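Local structure of dihydrodipicolinate reductase N-terminus domain-containing protein (Mycobacterium smegmatis, 6IAQ) at residues Y13-A17 and M18-V22; Q46-G49 and D50-L54; R205-L208 and D209-A213. The protein is an NADP-dependent amine dehydrogenase, a native enzyme of the kind used for the asymmetric reductive amination of ketones to amines. All coordinates share one frame; numbering follows the deposited sequence.

Overall arrangement
Contacts 1, 2 and 3 follow one another along the chain without overlap. Contact 1 (13-17 with 18-22) runs from the end of strand 9-13, in the parallel Rossmann-type sheet, into helix 17-28, and contact 2 (46-49 with 50-54) is the short helix 48-51 beyond strand 32-37. Their centres lie about 12 Å apart and they touch: V15 CG1 is 3.7 Å from L48 CD1. Contact 3, within helix 203-215, belongs to the C-terminal part of the protein beside its mixed sheet, its centre about 26 Å from that of contact 1 and about 38 Å from that of contact 2. Contact 1 binds NADP directly; contact 2 packs beside it, the L51 side chain about 7 Å from the cofactor.

Contact 1 of 3, residues Y13-A17 and M18-V22; sequences YGVGA and MNSIV. With NAP (NADP nicotinamide-adenine-dinucleotide phosphate), chain F.
N19 folds its side chain back from the first turn of helix 17-28 onto the loop that leaves strand 9-13. Its CB lies 3.1 Å from G14 O, and CG stays close to the same oxygen. At the tip, ND2 gives a hydrogen bond to G14 O (2.8 Å, 154°), the oxygen lying in the amide plane while the nitrogen stands above the carbonyl plane. V79 O of the neighbouring strand takes a further hydrogen bond from ND2, which fixes the turn of the amide. One turn along, G16 O, on the N-cap residue, is gripped from opposite faces of its plane, by S20 N on one and S20 OG (2.6 Å) on the other. With the loop so held, its amides converge on NADP. A17 N points almost straight at NAP O1A (2.9 Å, 174°), M18 N reaches NAP O2N at 2.9 Å, and V15 N meets the ribose oxygen NAP O3B. G16 lies against the cofactor, its N 3.1 Å from NAP O3B. A water joins N19 N to NAP O2N, and M18 CG lies alongside that phosphate. The edge of the Y13 ring approaches the adenine, with CE1 3.8 Å from NAP C2A. This is the glycine-rich turn of a Rossmann fold, where backbone N-H groups at a helix start, probably aided by the helix dipole, receive the negatively charged diphosphate.

Contact 2 of 3, residues Q46-G49 and D50-L54; sequences QDLG and DLLGL
With chi1 at 180°, D47 has CG opposite its own backbone N, and the carboxylate swings round to the amides of the next turn, where OD2 faces G49 N and D50 N. D50 turns the other way: CG sits beside its backbone N (chi1 -69°), which carries OD2 back alongside D47 CB at 3.6 Å. The two carboxylates come near without touching, OD2 to OD2 4.4 Å, close enough that each may raise the other's affinity for a proton a little. D47 is the N-cap of helix 48-51. Its capping bonds to G49 N (2.9 Å, 120°) and D50 N are both weak, and the stronger grip on the carboxylate comes from the following loop, where OD2 accepts from L58 N and OD1 from V60 N. The D47 backbone carbonyl starts the helix by taking L51 N at 3.0 Å, nearly in line with its C=O bond, and L48 O accepts from L52 N in the next step.

At the other end the helix stops in a Schellman motif. G53 has positive phi, and L54 N turns back to G49 O (3.0 Å); L54 CB and CG rest against the same oxygen. Leucines cover the flanks. L52 lays CD1 against L48 CG at 3.8 Å, the two side chains crossing at a slant, while its CG packs on L48 O. L48 faces I33 and A36 of strand 32-37, and L52 reaches A23 of helix 17-28, so the short helix is pressed onto the edge of the Rossmann sheet. The side chains of Q46 and L51 cross at about a right angle, Q46 OE1 3.7 Å from L51 CD1, with Q46 NE2 bonded to Q42 O.

Contact 3 of 3, residues R205-L208 and D209-A213; sequences RNVL and DALVA
R205 and D209, one helical turn apart, form a salt bridge along helix 203-215. R205 NE donates its N-H to D209 OD1 (2.8 Å, 174°), a nearly straight bond that leaves from the edge of the guanidinium and lies in its plane. At the acceptor end it arrives on the syn side of OD1, somewhat tilted from the carboxylate plane. The two flat groups stand steeply against each other, their planes 81° apart, so the pair is joined by one well-aligned bond and not by a flat, two-bond pairing. What makes this possible is a bend in the arginine: chi2 of 62° folds the chain after CG, which brings NE round to the oxygen end of the carboxylate. E115, from a loop, touches both R205 and D209. The D209 backbone N is bonded to R205 O at 2.9 Å, so the same two residues are tied through backbone and side chain alike.

The backbone ladder goes on with A210 N to N206 O, L211 N to V207 O and V212 N to L208 O (2.9 Å). N206 points away from the second segment, and its ND2 is held by T116 OG1 and Y112 O. Carbon contacts follow: V212 CG2 lies 3.2 Å from L208 O, and L211 CD1 approaches both L208 CD2 (4.3 Å) and V207 CG1 (4.4 Å), which are loose contacts. L208 and V212 lean on I258 and F266 of strands 249-260 and 265-273, whereas V207, A210 and L211 meet W145, V146 and I149 of helix 141-153. The arrangement is a regular alpha-helix of the 2,4-diaminopentanoate dehydrogenase C-terminal domain, its apolar residues packed between the mixed sheet and helix 141-153 and its i to i+4 salt bridge beside the E115 loop.

Contact 1 of 3, residues Y13-A17 and M18-V22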
loop_
_atom_site.group_PDB
_atom_site.type_symbol
_atom_site.label_atom_id
_atom_site.label_comp_id
_atom_site.label_asym_id
_atom_site.label_seq_id
_atom_site.Cartn_x
_atom_site.Cartn_y
_atom_site.Cartn_z
ATOM N N TYR A 13 27.261 6.351 -6.026
ATOM C CA TYR A 13 27.592 6.230 -7.452
ATOM C C TYR A 13 26.791 7.300 -8.208
ATOM O O TYR A 13 25.555 7.118 -8.431
ATOM C CB TYR A 13 27.305 4.795 -7.883
ATOM C CG TYR A 13 28.058 4.285 -9.081
ATOM C CD1 TYR A 13 28.454 5.130 -10.108
ATOM C CD2 TYR A 13 28.337 2.941 -9.206
ATOM C CE1 TYR A 13 29.082 4.639 -11.235
ATOM C CE2 TYR A 13 28.995 2.440 -10.314
ATOM C CZ TYR A 13 29.385 3.298 -11.325
ATOM O OH TYR A 13 30.018 2.815 -12.430
ATOM N N GLY A 14 27.486 8.378 -8.599
ATOM C CA GLY A 14 26.895 9.631 -9.085
ATOM C C GLY A 14 26.652 10.542 -7.903
ATOM O O GLY A 14 26.323 10.044 -6.808
ATOM N N VAL A 15 26.865 11.835 -8.083
ATOM C CA VAL A 15 26.771 12.850 -7.007
ATOM C C VAL A 15 25.976 14.033 -7.554
ATOM O O VAL A 15 26.454 15.174 -7.447
ATOM C CB VAL A 15 28.152 13.263 -6.484
ATOM C CG1 VAL A 15 27.999 14.000 -5.170
ATOM C CG2 VAL A 15 29.055 12.063 -6.294
ATOM N N GLY A 16 24.789 13.753 -8.098
ATOM C CA GLY A 16 23.974 14.786 -8.749
ATOM C C GLY A 16 22.855 15.227 -7.853
ATOM O O GLY A 16 22.996 15.127 -6.606
ATOM N N ALA A 17 21.756 15.694 -8.433
ATOM C CA ALA A 17 20.629 16.253 -7.646
ATOM C C ALA A 17 20.121 15.188 -6.651
ATOM O O ALA A 17 19.926 15.516 -5.448
ATOM C CB ALA A 17 19.532 16.711 -8.578
ATOM N N MET A 18 19.912 13.955 -7.104
ATOM C CA MET A 18 19.291 12.916 -6.234
ATOM C C MET A 18 20.323 12.375 -5.226
ATOM O O MET A 18 20.011 12.358 -4.022
ATOM C CB MET A 18 18.656 11.775 -7.038
ATOM C CG MET A 18 17.420 12.233 -7.861
ATOM S SD MET A 18 16.162 13.074 -6.883
ATOM C CE MET A 18 16.610 14.803 -7.035
ATOM N N ASN A 19 21.516 11.987 -5.653
ATOM C CA ASN A 19 22.504 11.386 -4.707
ATOM C C ASN A 19 22.970 12.417 -3.689
ATOM O O ASN A 19 23.362 11.992 -2.589
ATOM C CB ASN A 19 23.638 10.628 -5.382
ATOM C CG ASN A 19 23.353 9.145 -5.443
ATOM O OD1 ASN A 19 22.369 8.687 -4.852
ATOM N ND2 ASN A 19 24.184 8.385 -6.150
ATOM N N SER A 20 22.870 13.716 -3.975
ATOM C CA SER A 20 23.180 14.745 -2.962
ATOM C C SER A 20 22.196 14.596 -1.797
ATOM O O SER A 20 22.636 14.626 -0.647
ATOM C CB SER A 20 23.183 16.136 -3.539
ATOM O OG SER A 20 24.211 16.238 -4.534
ATOM N N ILE A 21 20.911 14.401 -2.088
ATOM C CA ILE A 21 19.862 14.238 -1.035
ATOM C C ILE A 21 20.095 12.885 -0.354
ATOM O O ILE A 21 20.044 12.807 0.894
ATOM C CB ILE A 21 18.448 14.347 -1.644
ATOM C CG1 ILE A 21 18.236 15.697 -2.328
ATOM C CG2 ILE A 21 17.393 14.094 -0.579
ATOM C CD1 ILE A 21 16.991 15.785 -3.197
ATOM N N VAL A 22 20.297 11.852 -1.144
ATOM C CA VAL A 22 20.464 10.464 -0.655
ATOM C C VAL A 22 21.637 10.403 0.335
ATOM O O VAL A 22 21.485 9.756 1.393
ATOM C CB VAL A 22 20.651 9.505 -1.827
ATOM C CG1 VAL A 22 21.177 8.160 -1.358
ATOM C CG2 VAL A 22 19.355 9.354 -2.621
HETATM P PA NAP F . 21.794 14.637 -12.314
HETATM O O1A NAP F . 21.729 15.684 -11.304
HETATM O O2A NAP F . 22.091 14.908 -13.819
HETATM O O5B NAP F . 22.875 13.545 -11.761
HETATM C C5B NAP F . 23.445 12.524 -12.591
HETATM C C4B NAP F . 24.834 12.205 -12.057
HETATM O O4B NAP F . 25.440 11.142 -12.788
HETATM C C3B NAP F . 25.840 13.386 -12.103
HETATM O O3B NAP F . 26.380 13.452 -10.761
HETATM C C2B NAP F . 26.949 12.977 -13.068
HETATM O O2B NAP F . 28.274 13.354 -12.633
HETATM C C1B NAP F . 26.858 11.492 -12.898
HETATM N N9A NAP F . 27.387 10.653 -13.971
HETATM C C8A NAP F . 27.039 10.604 -15.273
HETATM N N7A NAP F . 27.728 9.617 -15.857
HETATM C C5A NAP F . 28.446 8.992 -14.893
HETATM C C6A NAP F . 29.381 7.843 -14.788
HETATM N N6A NAP F . 29.704 7.125 -15.856
HETATM N N1A NAP F . 29.905 7.553 -13.598
HETATM C C2A NAP F . 29.613 8.232 -12.470
HETATM N N3A NAP F . 28.771 9.290 -12.462
HETATM C C4A NAP F . 28.225 9.684 -13.649
HETATM O O3 NAP F . 20.406 13.757 -12.363
HETATM P PN NAP F . 19.503 13.316 -11.044
HETATM O O1N NAP F . 18.311 14.197 -10.838
HETATM O O2N NAP F . 20.380 13.057 -9.869
HETATM O O5D NAP F . 19.038 11.962 -11.757
HETATM C C5D NAP F . 19.868 10.825 -12.024
HETATM C C4D NAP F . 19.148 9.672 -12.666
HETATM O O4D NAP F . 18.164 9.171 -11.702
HETATM C C3D NAP F . 18.459 10.087 -13.935
HETATM O O3D NAP F . 18.590 9.126 -14.967
HETATM C C2D NAP F . 16.992 10.206 -13.501
HETATM O O2D NAP F . 16.134 10.029 -14.636
HETATM C C1D NAP F . 16.918 9.116 -12.393
HETATM N N1N NAP F . 15.823 9.373 -11.440
HETATM C C2N NAP F . 14.985 8.386 -11.188
HETATM C C3N NAP F . 13.906 8.608 -10.345
HETATM C C7N NAP F . 12.948 7.492 -9.988
HETATM O O7N NAP F . 11.940 7.827 -9.367
HETATM N N7N NAP F . 13.213 6.210 -10.298
HETATM C C4N NAP F . 13.741 9.868 -9.770
HETATM C C5N NAP F . 14.641 10.892 -10.046
HETATM C C6N NAP F . 15.681 10.594 -10.892
HETATM P P2B NAP F . 28.718 14.879 -12.462
HETATM O O1X NAP F . 27.966 15.464 -11.301
HETATM O O2X NAP F . 30.172 14.799 -12.000
HETATM O O3X NAP F . 28.426 15.377 -13.881
HETATM O O HOH W 1 22.509 11.887 -8.699
#

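Contact 2 of 3, residues Q46-G49 and D50-L54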
loop_
_atom_site.group_PDB
_atom_site.type_symbol
_atom_site.label_atom_id
_atom_site.label_comp_id
_atom_site.label_asym_id
_atom_site.label_seq_id
_atom_site.Cartn_x
_atom_site.Cartn_y
_atom_site.Cartn_z
ATOM N N GLN A 46 37.746 16.149 -4.770
ATOM C CA GLN A 46 37.092 16.894 -3.668
ATOM C C GLN A 46 36.580 15.891 -2.624
ATOM O O GLN A 46 36.306 14.717 -2.980
ATOM C CB GLN A 46 35.926 17.741 -4.165
ATOM C CG GLN A 46 36.323 18.936 -5.023
ATOM C CD GLN A 46 35.117 19.825 -5.254
ATOM O OE1 GLN A 46 34.435 20.246 -4.314
ATOM N NE2 GLN A 46 34.816 20.113 -6.511
ATOM N N ASP A 47 36.496 16.341 -1.373
ATOM C CA ASP A 47 35.859 15.581 -0.278
ATOM C C ASP A 47 34.340 15.626 -0.509
ATOM O O ASP A 47 33.816 16.720 -0.765
ATOM C CB ASP A 47 36.230 16.130 1.100
ATOM C CG ASP A 47 35.582 15.338 2.224
ATOM O OD1 ASP A 47 36.175 14.309 2.627
ATOM O OD2 ASP A 47 34.469 15.744 2.665
ATOM N N LEU A 48 33.660 14.487 -0.384
ATOM C CA LEU A 48 32.200 14.392 -0.634
ATOM C C LEU A 48 31.443 15.374 0.268
ATOM O O LEU A 48 30.527 16.057 -0.248
ATOM C CB LEU A 48 31.733 12.960 -0.413
ATOM C CG LEU A 48 30.262 12.726 -0.745
ATOM C CD1 LEU A 48 30.008 12.968 -2.216
ATOM C CD2 LEU A 48 29.836 11.322 -0.373
ATOM N N GLY A 49 31.810 15.456 1.548
ATOM C CA GLY A 49 31.189 16.370 2.526
ATOM C C GLY A 49 31.248 17.817 2.065
ATOM O O GLY A 49 30.243 18.532 2.219
ATOM N N ASP A 50 32.387 18.246 1.523
ATOM C CA ASP A 50 32.581 19.625 0.984
ATOM C C ASP A 50 31.703 19.794 -0.252
ATOM O O ASP A 50 31.024 20.820 -0.368
ATOM C CB ASP A 50 34.035 19.909 0.612
ATOM C CG ASP A 50 34.969 19.995 1.813
ATOM O OD1 ASP A 50 34.488 20.320 2.928
ATOM O OD2 ASP A 50 36.165 19.707 1.633
ATOM N N LEU A 51 31.722 18.801 -1.134
ATOM C CA LEU A 51 31.016 18.843 -2.434
ATOM C C LEU A 51 29.507 18.956 -2.190
ATOM O O LEU A 51 28.843 19.586 -3.005
ATOM C CB LEU A 51 31.397 17.590 -3.226
ATOM C CG LEU A 51 30.857 17.526 -4.646
ATOM C CD1 LEU A 51 31.254 18.784 -5.423
ATOM C CD2 LEU A 51 31.354 16.260 -5.325
ATOM N N LEU A 52 29.006 18.395 -1.085
ATOM C CA LEU A 52 27.565 18.419 -0.697
ATOM C C LEU A 52 27.261 19.581 0.253
ATOM O O LEU A 52 26.090 19.752 0.581
ATOM C CB LEU A 52 27.187 17.096 -0.019
ATOM C CG LEU A 52 27.417 15.822 -0.827
ATOM C CD1 LEU A 52 27.076 14.599 0.006
ATOM C CD2 LEU A 52 26.663 15.826 -2.139
ATOM N N GLY A 53 28.262 20.332 0.709
ATOM C CA GLY A 53 28.057 21.520 1.563
ATOM C C GLY A 53 27.555 21.155 2.951
ATOM O O GLY A 53 26.750 21.914 3.518
ATOM N N LEU A 54 27.999 20.015 3.481
ATOM C CA LEU A 54 27.910 19.650 4.918
ATOM C C LEU A 54 29.102 20.353 5.565
ATOM O O LEU A 54 30.183 20.332 4.943
ATOM C CB LEU A 54 28.033 18.129 5.091
ATOM C CG LEU A 54 27.417 17.251 3.994
ATOM C CD1 LEU A 54 27.643 15.781 4.291
ATOM C CD2 LEU A 54 25.938 17.539 3.802
#

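Contact 3 of 3, residues R205-L208 and D209-A213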
loop_
_atom_site.group_PDB
_atom_site.type_symbol
_atom_site.label_atom_id
_atom_site.label_comp_id
_atom_site.label_asym_id
_atom_site.label_seq_id
_atom_site.Cartn_x
_atom_site.Cartn_y
_atom_site.Cartn_z
ATOM N N ARG A 205 5.870 2.254 -19.238
ATOM C CA ARG A 205 5.859 0.878 -19.774
ATOM C C ARG A 205 6.414 -0.076 -18.710
ATOM O O ARG A 205 5.853 -1.174 -18.478
ATOM C CB ARG A 205 6.616 0.848 -21.103
ATOM C CG ARG A 205 6.892 -0.564 -21.609
ATOM C CD ARG A 205 5.622 -1.345 -21.892
ATOM N NE ARG A 205 6.027 -2.736 -21.944
ATOM C CZ ARG A 205 6.590 -3.308 -22.994
ATOM N NH1 ARG A 205 6.761 -2.613 -24.108
ATOM N NH2 ARG A 205 6.930 -4.581 -22.945
ATOM N N ASN A 206 7.498 0.325 -18.053
ATOM C CA ASN A 206 8.109 -0.522 -17.007
ATOM C C ASN A 206 7.122 -0.613 -15.836
ATOM O O ASN A 206 7.010 -1.716 -15.254
ATOM C CB ASN A 206 9.499 -0.021 -16.665
ATOM C CG ASN A 206 10.392 -0.063 -17.882
ATOM O OD1 ASN A 206 10.737 0.996 -18.419
ATOM N ND2 ASN A 206 10.720 -1.282 -18.333
ATOM N N VAL A 207 6.416 0.477 -15.516
ATOM C CA VAL A 207 5.395 0.447 -14.423
ATOM C C VAL A 207 4.352 -0.635 -14.736
ATOM O O VAL A 207 4.086 -1.472 -13.868
ATOM C CB VAL A 207 4.745 1.830 -14.216
ATOM C CG1 VAL A 207 3.530 1.743 -13.288
ATOM C CG2 VAL A 207 5.753 2.803 -13.631
ATOM N N LEU A 208 3.765 -0.594 -15.922
ATOM C CA LEU A 208 2.673 -1.528 -16.298
ATOM C C LEU A 208 3.210 -2.963 -16.426
ATOM O O LEU A 208 2.480 -3.888 -16.043
ATOM C CB LEU A 208 2.002 -1.028 -17.573
ATOM C CG LEU A 208 1.320 0.331 -17.465
ATOM C CD1 LEU A 208 0.504 0.654 -18.705
ATOM C CD2 LEU A 208 0.470 0.442 -16.201
ATOM N N ASP A 209 4.449 -3.162 -16.879
ATOM C CA ASP A 209 5.030 -4.533 -16.959
ATOM C C ASP A 209 5.063 -5.108 -15.543
ATOM O O ASP A 209 4.722 -6.274 -15.354
ATOM C CB ASP A 209 6.431 -4.554 -17.591
ATOM C CG ASP A 209 6.471 -4.276 -19.097
ATOM O OD1 ASP A 209 5.405 -4.352 -19.747
ATOM O OD2 ASP A 209 7.583 -3.986 -19.621
ATOM N N ALA A 210 5.456 -4.303 -14.552
ATOM C CA ALA A 210 5.540 -4.728 -13.134
ATOM C C ALA A 210 4.137 -5.100 -12.624
ATOM O O ALA A 210 4.022 -6.149 -11.959
ATOM C CB ALA A 210 6.161 -3.646 -12.284
ATOM N N LEU A 211 3.121 -4.264 -12.879
ATOM C CA LEU A 211 1.752 -4.510 -12.341
ATOM C C LEU A 211 1.185 -5.783 -12.976
ATOM O O LEU A 211 0.653 -6.621 -12.261
ATOM C CB LEU A 211 0.870 -3.288 -12.610
ATOM C CG LEU A 211 1.133 -2.077 -11.720
ATOM C CD1 LEU A 211 0.270 -0.920 -12.160
ATOM C CD2 LEU A 211 0.887 -2.402 -10.255
ATOM N N VAL A 212 1.341 -5.919 -14.284
ATOM C CA VAL A 212 0.855 -7.103 -15.053
ATOM C C VAL A 212 1.532 -8.370 -14.520
ATOM O O VAL A 212 0.807 -9.350 -14.228
ATOM C CB VAL A 212 1.067 -6.891 -16.555
ATOM C CG1 VAL A 212 0.912 -8.178 -17.355
ATOM C CG2 VAL A 212 0.132 -5.802 -17.083
ATOM N N ALA A 213 2.859 -8.356 -14.371
ATOM C CA ALA A 213 3.632 -9.521 -13.892
ATOM C C ALA A 213 3.238 -9.827 -12.443
ATOM O O ALA A 213 3.029 -11.023 -12.115
ATOM C CB ALA A 213 5.113 -9.261 -14.023
#